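Local coordinates for putative uncharacterized protein PH0186 (Pyrococcus horikoshii, PDB 2ZTS) that binds ADP and magnesium in a six-chain assembly and is probably an ATP-binding KaiC-like protein of the P-loop NTPase class, at residues P61-T66 / A95-V100; R200-L205 / L219-R224; S14-F19 / A47-Y52; E159-L164 / G193-I198. All blocks are in the same frame, centred on the assembly; numbering follows the deposited sequence.

Contact 1. Residues P61-T66 / A95-V100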
# COMPACT_ATOMS: atom_id res chain seq x y z
N PRO C 61 31.53 2.84 32.50
CA PRO C 61 31.15 1.44 32.25
C PRO C 61 29.93 1.36 31.34
O PRO C 61 29.07 2.23 31.45
CB PRO C 61 30.82 0.89 33.65
CG PRO C 61 31.41 1.93 34.67
CD PRO C 61 31.37 3.25 33.91
N GLY C 62 29.87 0.35 30.48
CA GLY C 62 28.78 0.17 29.54
C GLY C 62 28.26 -1.24 29.36
O GLY C 62 28.99 -2.23 29.48
N VAL C 63 26.96 -1.34 29.11
CA VAL C 63 26.33 -2.60 28.83
C VAL C 63 25.85 -2.65 27.36
O VAL C 63 25.04 -1.86 26.95
CB VAL C 63 25.17 -2.86 29.78
CG1 VAL C 63 24.51 -4.16 29.44
CG2 VAL C 63 25.63 -2.85 31.25
N PHE C 64 26.34 -3.61 26.60
CA PHE C 64 25.87 -3.83 25.27
C PHE C 64 24.99 -5.04 25.29
O PHE C 64 25.46 -6.17 25.51
CB PHE C 64 27.07 -3.99 24.36
CG PHE C 64 26.75 -3.91 22.88
CD1 PHE C 64 27.20 -2.85 22.15
CD2 PHE C 64 26.05 -4.94 22.24
CE1 PHE C 64 26.90 -2.75 20.79
CE2 PHE C 64 25.76 -4.86 20.87
CZ PHE C 64 26.21 -3.75 20.14
N VAL C 65 23.69 -4.83 25.06
CA VAL C 65 22.75 -5.94 25.02
C VAL C 65 22.57 -6.26 23.55
O VAL C 65 22.30 -5.35 22.78
CB VAL C 65 21.42 -5.53 25.57
CG1 VAL C 65 20.41 -6.63 25.46
CG2 VAL C 65 21.55 -4.96 27.00
N THR C 66 22.73 -7.54 23.16
CA THR C 66 22.46 -7.96 21.81
C THR C 66 21.63 -9.23 21.67
O THR C 66 21.89 -10.22 22.31
CB THR C 66 23.80 -8.04 21.02
OG1 THR C 66 23.58 -8.65 19.73
CG2 THR C 66 24.87 -8.84 21.71
N ALA C 95 30.00 -4.96 30.00
CA ALA C 95 29.35 -6.27 29.95
C ALA C 95 28.61 -6.41 28.64
O ALA C 95 28.02 -5.43 28.11
CB ALA C 95 28.40 -6.42 31.09
N ILE C 96 28.62 -7.65 28.12
CA ILE C 96 27.85 -8.02 26.94
C ILE C 96 26.82 -9.00 27.39
O ILE C 96 27.15 -10.03 28.02
CB ILE C 96 28.69 -8.67 25.79
CG1 ILE C 96 29.75 -7.70 25.26
CG2 ILE C 96 27.73 -9.10 24.65
CD1 ILE C 96 30.88 -8.35 24.33
N VAL C 97 25.55 -8.66 27.10
CA VAL C 97 24.39 -9.48 27.41
C VAL C 97 23.76 -9.97 26.12
O VAL C 97 23.12 -9.18 25.37
CB VAL C 97 23.34 -8.64 28.14
CG1 VAL C 97 22.13 -9.47 28.39
CG2 VAL C 97 23.91 -8.03 29.46
N ASP C 98 23.85 -11.27 25.88
CA ASP C 98 23.36 -11.82 24.61
C ASP C 98 22.10 -12.74 24.65
O ASP C 98 21.83 -13.45 23.69
CB ASP C 98 24.54 -12.39 23.80
CG ASP C 98 25.10 -13.70 24.37
OD1 ASP C 98 24.62 -14.17 25.44
OD2 ASP C 98 26.01 -14.31 23.80
N GLY C 99 21.40 -12.92 25.77
CA GLY C 99 21.73 -13.93 26.74
C GLY C 99 21.02 -15.14 26.09
O GLY C 99 19.74 -15.26 26.12
N VAL C 100 21.76 -16.07 25.46
CA VAL C 100 22.54 -17.22 26.01
C VAL C 100 23.61 -17.26 27.12
O VAL C 100 23.42 -17.97 28.11
CB VAL C 100 23.13 -17.98 24.74
CG1 VAL C 100 24.05 -19.13 25.08
CG2 VAL C 100 21.95 -18.57 23.96
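V63 meets V97 across two parallel strands at one end of the large mixed sheet of this P-loop NTPase fold. Strand 94-97 is outermost within the chain, and strand 62-66 lies between it and strand 138-142. Two helices link the pair along the chain, so the connection is a beta-alpha-beta crossover. CG1 of V63 stands anti to the backbone N (chi1 179°). It touches CG2 of V97 at 3.9 Å, and the two side chains cross obliquely. V65 is on the same face: its CG1 lies 3.7 Å from V97 O, while its CG2 approaches V97 CB. Helix 120-134 covers this face through V130 on V63 and A95 and F123 on V65. T66 and I96 lie side by side and point the same way, their CG2 methyls 4.1 Å apart. I96 is on the other face, with F64. I96 CG2 also rests 3.8 Å from F64 O. With CG anti to the backbone N (chi1 -166°), the F64 ring leads away from I96 toward V140 and D142, and L74 of helix 71-79 packs on it. Four backbone hydrogen bonds hold the register. They run from A95 N to G62 O, F64 N to A95 O, V97 N to F64 O and T66 N to V97 O, the last at 2.8 Å. At the strand end, D98 CB lies 3.7 Å from T66 O. The carboxylate points away from T66: OD1 accepts from S101 N and OD2 from A71 N.

Contact 2. Residues R200-L205 / L219-R224. With ADP (adenosine-5'-diphosphate), chain D.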
# COMPACT_ATOMS: atom_id res chain seq x y z
N ARG C 200 14.01 10.22 23.07
CA ARG C 200 14.04 11.67 23.09
C ARG C 200 15.12 12.20 22.15
O ARG C 200 15.33 13.40 22.05
CB ARG C 200 14.28 12.20 24.53
CG ARG C 200 13.41 11.55 25.61
CD ARG C 200 11.96 12.08 25.78
NE ARG C 200 11.21 11.24 26.76
CZ ARG C 200 11.37 11.27 28.11
NH1 ARG C 200 12.25 12.09 28.69
NH2 ARG C 200 10.64 10.48 28.90
N GLY C 201 15.82 11.28 21.48
CA GLY C 201 16.77 11.58 20.42
C GLY C 201 16.55 10.60 19.26
O GLY C 201 16.25 9.44 19.53
N VAL C 202 16.73 11.04 18.00
CA VAL C 202 16.74 10.13 16.83
C VAL C 202 17.87 10.46 15.86
O VAL C 202 18.02 11.61 15.44
CB VAL C 202 15.42 10.20 16.05
CG1 VAL C 202 15.46 9.29 14.84
CG2 VAL C 202 14.27 9.89 16.96
N ILE C 203 18.65 9.45 15.54
CA ILE C 203 19.76 9.53 14.61
C ILE C 203 19.46 8.55 13.47
O ILE C 203 19.21 7.37 13.72
CB ILE C 203 21.10 9.13 15.31
CG1 ILE C 203 21.37 10.06 16.50
CG2 ILE C 203 22.23 9.27 14.32
CD1 ILE C 203 22.41 9.57 17.44
N VAL C 204 19.55 9.06 12.24
CA VAL C 204 19.42 8.26 11.02
C VAL C 204 20.75 8.04 10.33
O VAL C 204 21.47 8.97 10.09
CB VAL C 204 18.45 8.93 10.01
CG1 VAL C 204 18.19 8.04 8.78
CG2 VAL C 204 17.18 9.32 10.70
N LEU C 205 21.05 6.80 10.04
CA LEU C 205 22.15 6.37 9.23
C LEU C 205 21.58 5.92 7.92
O LEU C 205 20.62 5.17 7.91
CB LEU C 205 22.85 5.19 9.88
CG LEU C 205 23.45 5.35 11.27
CD1 LEU C 205 24.43 4.25 11.60
CD2 LEU C 205 24.13 6.68 11.45
N LEU C 219 22.36 11.79 9.94
CA LEU C 219 21.56 12.98 10.18
C LEU C 219 20.98 12.88 11.60
O LEU C 219 20.50 11.82 12.05
CB LEU C 219 20.48 12.99 9.16
CG LEU C 219 19.33 13.96 9.16
CD1 LEU C 219 19.81 15.32 8.87
CD2 LEU C 219 18.39 13.49 8.05
N ILE C 220 21.09 13.96 12.34
CA ILE C 220 20.40 14.07 13.62
C ILE C 220 19.07 14.72 13.39
O ILE C 220 19.00 15.91 13.10
CB ILE C 220 21.18 14.91 14.59
CG1 ILE C 220 22.55 14.31 14.80
CG2 ILE C 220 20.43 15.02 15.94
CD1 ILE C 220 23.60 15.30 14.64
N ARG C 221 18.02 13.91 13.55
CA ARG C 221 16.64 14.25 13.24
C ARG C 221 16.00 14.93 14.45
O ARG C 221 15.26 15.88 14.30
CB ARG C 221 15.93 12.95 12.83
CG ARG C 221 14.46 12.92 12.66
CD ARG C 221 13.89 13.82 11.52
NE ARG C 221 13.21 13.01 10.53
CZ ARG C 221 11.89 12.92 10.36
NH1 ARG C 221 11.00 13.60 11.12
NH2 ARG C 221 11.44 12.10 9.41
N LYS C 222 16.39 14.49 15.65
CA LYS C 222 15.81 14.92 16.91
C LYS C 222 16.86 14.72 18.01
O LYS C 222 17.54 13.69 18.07
CB LYS C 222 14.58 14.09 17.25
CG LYS C 222 13.86 14.53 18.49
CD LYS C 222 12.59 13.71 18.77
CE LYS C 222 12.13 14.01 20.17
NZ LYS C 222 10.70 13.94 20.40
N MSE C 223 17.03 15.71 18.87
CA MSE C 223 17.82 15.47 20.10
C MSE C 223 17.35 16.43 21.16
O MSE C 223 17.47 17.63 20.98
CB MSE C 223 19.31 15.68 19.85
CG MSE C 223 20.23 15.36 21.05
SE MSE C 223 20.13 13.42 21.48
CE MSE C 223 20.71 12.73 19.69
N ARG C 224 16.80 15.91 22.25
CA ARG C 224 16.24 16.78 23.26
C ARG C 224 17.33 17.66 23.88
O ARG C 224 18.50 17.32 23.86
CB ARG C 224 15.52 15.96 24.33
CG ARG C 224 16.46 15.18 25.29
CD ARG C 224 15.92 15.09 26.74
NE ARG C 224 16.83 14.29 27.57
CZ ARG C 224 16.53 13.71 28.74
NH1 ARG C 224 15.34 13.86 29.31
NH2 ARG C 224 17.47 12.99 29.35
PB ADP D . 8.31 16.64 18.58
O1B ADP D . 7.44 16.86 17.38
O2B ADP D . 9.00 15.29 18.49
O3B ADP D . 7.40 16.57 19.77
PA ADP D . 9.99 18.48 19.96
O1A ADP D . 9.06 19.62 20.30
O2A ADP D . 10.10 17.35 20.95
O3A ADP D . 9.47 17.75 18.57
O5' ADP D . 11.30 19.21 19.46
C5' ADP D . 12.54 18.89 19.99
C4' ADP D . 13.57 19.53 19.09
O4' ADP D . 13.72 20.90 19.38
C3' ADP D . 14.92 18.84 19.22
O3' ADP D . 14.94 17.80 18.31
C2' ADP D . 15.83 19.96 18.86
O2' ADP D . 16.07 20.06 17.50
C1' ADP D . 15.09 21.22 19.29
N9 ADP D . 15.57 21.62 20.61
C8 ADP D . 15.34 20.99 21.82
N7 ADP D . 15.95 21.70 22.80
C5 ADP D . 16.57 22.75 22.22
C6 ADP D . 17.32 23.76 22.78
N6 ADP D . 17.25 23.92 24.11
N1 ADP D . 17.81 24.74 21.94
C2 ADP D . 17.56 24.68 20.56
N3 ADP D . 16.80 23.65 19.99
C4 ADP D . 16.33 22.72 20.84
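L219 and V204 pair by two backbone hydrogen bonds in the antiparallel hairpin of strands 201-209 and 214-223. V204 N to L219 O is 2.9 Å, and L219 N to V204 O is 3.0 Å. I220 faces I203 as a non-hydrogen-bonded pair, and its side chain reaches H228. R221 and K222 then both face V202, a classic beta bulge. R221 N gives V202 O a 3.0 Å bond, and K222 N adds a weak one. R221 CB lies 3.6 Å from V202 O. The guanidinium leads away, and NH1 bonds T39 O of the second subunit. K222 O receives V202 N at 2.8 Å. The K222 chain is extended as far as CE and passes R200 O, and NZ reaches ADP O2B at 2.9 Å. M223, a selenomethionine, gives its N to ADP O3' at 3.0 Å. This ADP lies in the P-loop of the second subunit, so the hairpin completes the site from across the interface. M223 SE packs against G201 CA. R224 N bonds R200 O. R224 NH1 and R200 NH1, both cationic, lie 3.6 Å apart. Acids of the second subunit probably offset them: D73 OD2 salt-bridges R200 NH2, and E77 OE1 salt-bridges R224 NH1.

Contact 3. Residues S14-F19 / A47-Y52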
# COMPACT_ATOMS: atom_id res chain seq x y z
N SER C 14 30.25 10.87 22.60
CA SER C 14 29.64 9.77 21.86
C SER C 14 30.67 8.70 21.65
O SER C 14 30.37 7.56 21.62
CB SER C 14 29.13 10.22 20.49
OG SER C 14 30.20 10.60 19.67
N GLY C 15 31.91 9.12 21.51
CA GLY C 15 32.95 8.20 21.10
C GLY C 15 33.23 8.20 19.62
O GLY C 15 34.11 7.46 19.18
N ILE C 16 32.55 9.04 18.85
CA ILE C 16 32.63 8.97 17.38
C ILE C 16 33.22 10.30 16.87
O ILE C 16 32.56 11.35 16.98
CB ILE C 16 31.22 8.70 16.77
CG1 ILE C 16 30.79 7.25 17.12
CG2 ILE C 16 31.25 8.92 15.21
CD1 ILE C 16 29.40 7.10 17.28
N PRO C 17 34.47 10.27 16.40
CA PRO C 17 35.13 11.51 15.98
C PRO C 17 34.28 12.20 14.98
O PRO C 17 33.69 11.55 14.11
CB PRO C 17 36.46 11.03 15.40
CG PRO C 17 36.70 9.67 16.06
CD PRO C 17 35.35 9.08 16.26
N GLY C 18 34.16 13.51 15.14
CA GLY C 18 33.36 14.31 14.24
C GLY C 18 31.91 14.49 14.62
O GLY C 18 31.25 15.38 14.08
N PHE C 19 31.43 13.71 15.59
CA PHE C 19 30.01 13.67 15.92
C PHE C 19 29.56 14.59 17.03
O PHE C 19 28.48 15.16 16.95
CB PHE C 19 29.62 12.22 16.30
CG PHE C 19 28.16 12.02 16.34
CD1 PHE C 19 27.42 12.04 15.16
CD2 PHE C 19 27.51 11.81 17.55
CE1 PHE C 19 26.07 11.89 15.18
CE2 PHE C 19 26.16 11.61 17.57
CZ PHE C 19 25.43 11.65 16.39
N ALA C 47 26.80 1.84 17.70
CA ALA C 47 26.44 1.44 19.08
C ALA C 47 27.59 0.79 19.87
O ALA C 47 27.75 1.06 21.09
CB ALA C 47 25.28 0.52 19.08
N ALA C 48 28.42 0.01 19.19
CA ALA C 48 29.53 -0.65 19.82
C ALA C 48 30.61 0.38 20.15
O ALA C 48 31.22 0.30 21.23
CB ALA C 48 30.07 -1.72 18.98
N GLN C 49 30.84 1.31 19.23
CA GLN C 49 31.82 2.35 19.42
C GLN C 49 31.48 3.20 20.64
O GLN C 49 32.37 3.54 21.45
CB GLN C 49 31.90 3.22 18.15
CG GLN C 49 33.22 3.95 17.95
CD GLN C 49 33.40 4.42 16.51
OE1 GLN C 49 32.94 3.75 15.60
NE2 GLN C 49 34.01 5.60 16.32
N PHE C 50 30.20 3.50 20.80
CA PHE C 50 29.69 4.26 21.93
C PHE C 50 30.05 3.56 23.23
O PHE C 50 30.47 4.22 24.17
CB PHE C 50 28.16 4.45 21.79
CG PHE C 50 27.43 5.00 23.01
CD1 PHE C 50 27.55 6.34 23.39
CD2 PHE C 50 26.49 4.26 23.66
CE1 PHE C 50 26.81 6.86 24.43
CE2 PHE C 50 25.73 4.80 24.72
CZ PHE C 50 25.89 6.09 25.08
N ILE C 51 29.80 2.25 23.32
CA ILE C 51 30.07 1.52 24.56
C ILE C 51 31.57 1.35 24.76
O ILE C 51 32.10 1.62 25.84
CB ILE C 51 29.43 0.13 24.56
CG1 ILE C 51 27.90 0.20 24.53
CG2 ILE C 51 29.83 -0.67 25.82
CD1 ILE C 51 27.28 0.92 25.68
N TYR C 52 32.25 0.93 23.69
CA TYR C 52 33.66 0.65 23.77
C TYR C 52 34.50 1.89 24.06
O TYR C 52 35.39 1.84 24.90
CB TYR C 52 34.18 0.04 22.51
CG TYR C 52 35.63 -0.37 22.63
CD1 TYR C 52 35.96 -1.49 23.35
CD2 TYR C 52 36.65 0.37 22.05
CE1 TYR C 52 37.32 -1.87 23.52
CE2 TYR C 52 38.03 -0.02 22.19
CZ TYR C 52 38.34 -1.14 22.93
OH TYR C 52 39.66 -1.58 23.11
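Q49 reaches from helix 43-58 to the loop at G15. Its CG is anti to the backbone N (chi1 -156°), and the chain runs on extended to the amide. NE2 gives G15 O a weak hydrogen bond of 3.4 Å. The same nitrogen also touches apolar atoms: I16 CG1 and P17 CD each lie 3.7 Å from Q49 NE2. I16 and P17 slant across the Q49 amide end. One helix position on, F50 takes up the carbonyl of S14. S14 O lies in the plane of the F50 ring at its edge, 3.5 Å from CD1. F50 CA-H also points at S14 O, with an angle of 159° at the hydrogen. Thus two neighbouring carbonyls of the loop face two neighbouring residues of the helix. G15 comes close with its backbone, its CA 5.2 Å from that of F50. Its phi is positive (95°), a conformation in which a CB would jam against the carbonyl O of S14.

The next shell fixes the loop. S14 OG accepts from I16 N at 2.9 Å, an ST turn, and is also hydrogen-bonded to D20 OD1. F19 N bonds back to I16 O at 3.0 Å. Strand 241-244 holds both partners: I242 N bonds Q49 OE1, V244 bonds the P17 backbone, and both side chains touch I16. The F50 ring continues onto the central strands, where it packs on V140, T174 and I176. Helix 43-58 begins at the ADP-binding residues K43, T44 and T45, so the loop packs against the helix of a P-loop (Walker A) strand-loop-helix.

Contact 4. Residues E159-L164 / G193-I198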
# COMPACT_ATOMS: atom_id res chain seq x y z
N GLU C 159 3.70 -3.57 23.55
CA GLU C 159 3.63 -3.72 25.02
C GLU C 159 5.01 -3.86 25.58
O GLU C 159 5.33 -3.25 26.59
CB GLU C 159 2.73 -4.91 25.39
CG GLU C 159 1.23 -4.65 25.18
CD GLU C 159 0.71 -5.16 23.80
OE1 GLU C 159 1.45 -5.10 22.75
OE2 GLU C 159 -0.47 -5.62 23.76
N VAL C 160 5.89 -4.56 24.86
CA VAL C 160 7.28 -4.69 25.29
C VAL C 160 8.01 -3.35 25.28
O VAL C 160 8.76 -3.02 26.22
CB VAL C 160 8.02 -5.75 24.47
CG1 VAL C 160 9.46 -5.81 24.83
CG2 VAL C 160 7.35 -7.17 24.61
N LEU C 161 7.75 -2.52 24.28
CA LEU C 161 8.37 -1.19 24.27
C LEU C 161 7.94 -0.29 25.44
O LEU C 161 8.77 0.43 26.01
CB LEU C 161 8.17 -0.52 22.93
CG LEU C 161 9.08 -1.12 21.82
CD1 LEU C 161 8.64 -0.73 20.41
CD2 LEU C 161 10.52 -0.70 22.01
N LEU C 162 6.67 -0.36 25.82
CA LEU C 162 6.22 0.38 26.98
C LEU C 162 6.87 -0.18 28.28
O LEU C 162 7.38 0.57 29.09
CB LEU C 162 4.68 0.40 27.03
CG LEU C 162 4.06 1.39 26.01
CD1 LEU C 162 2.56 1.33 26.14
CD2 LEU C 162 4.53 2.83 26.10
N LYS C 163 6.97 -1.50 28.44
CA LYS C 163 7.77 -2.00 29.58
C LYS C 163 9.24 -1.57 29.56
O LYS C 163 9.80 -1.24 30.62
CB LYS C 163 7.72 -3.51 29.70
CG LYS C 163 6.42 -4.14 30.02
CD LYS C 163 6.70 -5.67 30.20
CE LYS C 163 5.47 -6.51 30.50
NZ LYS C 163 5.12 -6.54 31.99
N LEU C 164 9.88 -1.54 28.38
CA LEU C 164 11.25 -1.14 28.32
C LEU C 164 11.39 0.31 28.77
O LEU C 164 12.37 0.67 29.43
CB LEU C 164 11.82 -1.27 26.93
CG LEU C 164 13.17 -0.74 26.59
CD1 LEU C 164 14.27 -1.31 27.46
CD2 LEU C 164 13.43 -1.16 25.17
N GLY C 193 6.86 1.76 13.95
CA GLY C 193 6.10 3.02 14.11
C GLY C 193 5.90 3.39 15.56
O GLY C 193 5.07 4.26 15.86
N ILE C 194 6.64 2.75 16.45
CA ILE C 194 6.42 2.87 17.91
C ILE C 194 7.73 3.30 18.61
O ILE C 194 7.72 4.00 19.59
CB ILE C 194 5.93 1.51 18.47
CG1 ILE C 194 4.62 1.07 17.77
CG2 ILE C 194 5.73 1.59 19.91
CD1 ILE C 194 4.21 -0.40 18.03
N GLU C 195 8.85 2.78 18.10
CA GLU C 195 10.13 2.94 18.72
C GLU C 195 10.43 4.42 19.05
O GLU C 195 11.03 4.71 20.09
CB GLU C 195 11.22 2.39 17.79
CG GLU C 195 11.13 0.91 17.54
CD GLU C 195 10.40 0.54 16.24
OE1 GLU C 195 9.21 0.87 16.13
OE2 GLU C 195 11.07 -0.01 15.32
N GLU C 196 10.13 5.32 18.12
CA GLU C 196 10.37 6.77 18.30
C GLU C 196 9.58 7.41 19.46
O GLU C 196 10.00 8.45 20.00
CB GLU C 196 10.05 7.51 17.00
CG GLU C 196 8.64 7.26 16.49
CD GLU C 196 8.55 6.18 15.40
OE1 GLU C 196 9.09 5.06 15.53
OE2 GLU C 196 7.83 6.42 14.45
N PHE C 197 8.45 6.82 19.86
CA PHE C 197 7.72 7.29 21.03
C PHE C 197 8.37 7.01 22.40
O PHE C 197 7.83 7.46 23.40
CB PHE C 197 6.28 6.77 21.01
CG PHE C 197 5.50 7.30 19.86
CD1 PHE C 197 4.93 8.56 19.93
CD2 PHE C 197 5.45 6.59 18.68
CE1 PHE C 197 4.27 9.07 18.86
CE2 PHE C 197 4.78 7.09 17.60
CZ PHE C 197 4.20 8.32 17.67
N ILE C 198 9.44 6.20 22.46
CA ILE C 198 10.15 6.03 23.73
C ILE C 198 11.55 6.62 23.68
O ILE C 198 12.36 6.37 24.52
CB ILE C 198 10.17 4.54 24.18
CG1 ILE C 198 11.02 3.68 23.27
CG2 ILE C 198 8.72 3.99 24.27
CD1 ILE C 198 11.42 2.35 23.90
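L161 spreads its two methyls over three residues, I194, E195 and I198, of the loop that precedes strand 201-209. CD1 lies 3.8 Å from I194 CG2. The same methyl also meets E195 CG at 4.1 Å. CD2 turns to the other partner and touches I198 CD1 at 3.7 Å, the two side chains crossing at about a right angle. I198 CD1 is anti to its own CA (chi2 162°) and comes within 3.9 Å of L161 O and 4.2 Å of L164 CD2. The contact is apolar, with no hydrogen bond between the segments. It joins helix 157-171 of the P-loop NTPase fold to a short 3-10 turn at 195-197. I194 and I198 flank the turn and both direct CB toward the helix. Two bonds close the turn: F197 N to I194 O at 2.9 Å, and I198 N to E195 O at 3.2 Å. The E195 carboxylate folds back on the loop. Its OE1 accepts from I194 N at 3.2 Å, met nearly along the C-O axis, and its OE2 bonds T179 OG1. I144 of helix 144-149 touches both L161 and E195. The second subunit also reaches the contact: its L149 packs on L162 and I194. R191 NH1 of that subunit bonds G193 O.

In the fold
Contact 3 touches both contact 1 and contact 2, which share the sheet. F64 CE1 of contact 1 lies 3.5 Å from A48 CA of contact 3. F19 CZ of contact 3 lies 3.8 Å from I203 CD1 of contact 2. Contacts 1 and 2 do not touch, and their centres are about 23 Å apart on opposite sides of the chain centre. Contact 4 is followed almost at once by contact 2 along the chain, with centres about 16 Å apart, and both meet the second subunit. Contact 2 binds the ADP held by the second subunit's P-loop. A different bound ADP is about 8 Å from the F64 side chain and about 9 Å from that of Q49 (nearest atoms).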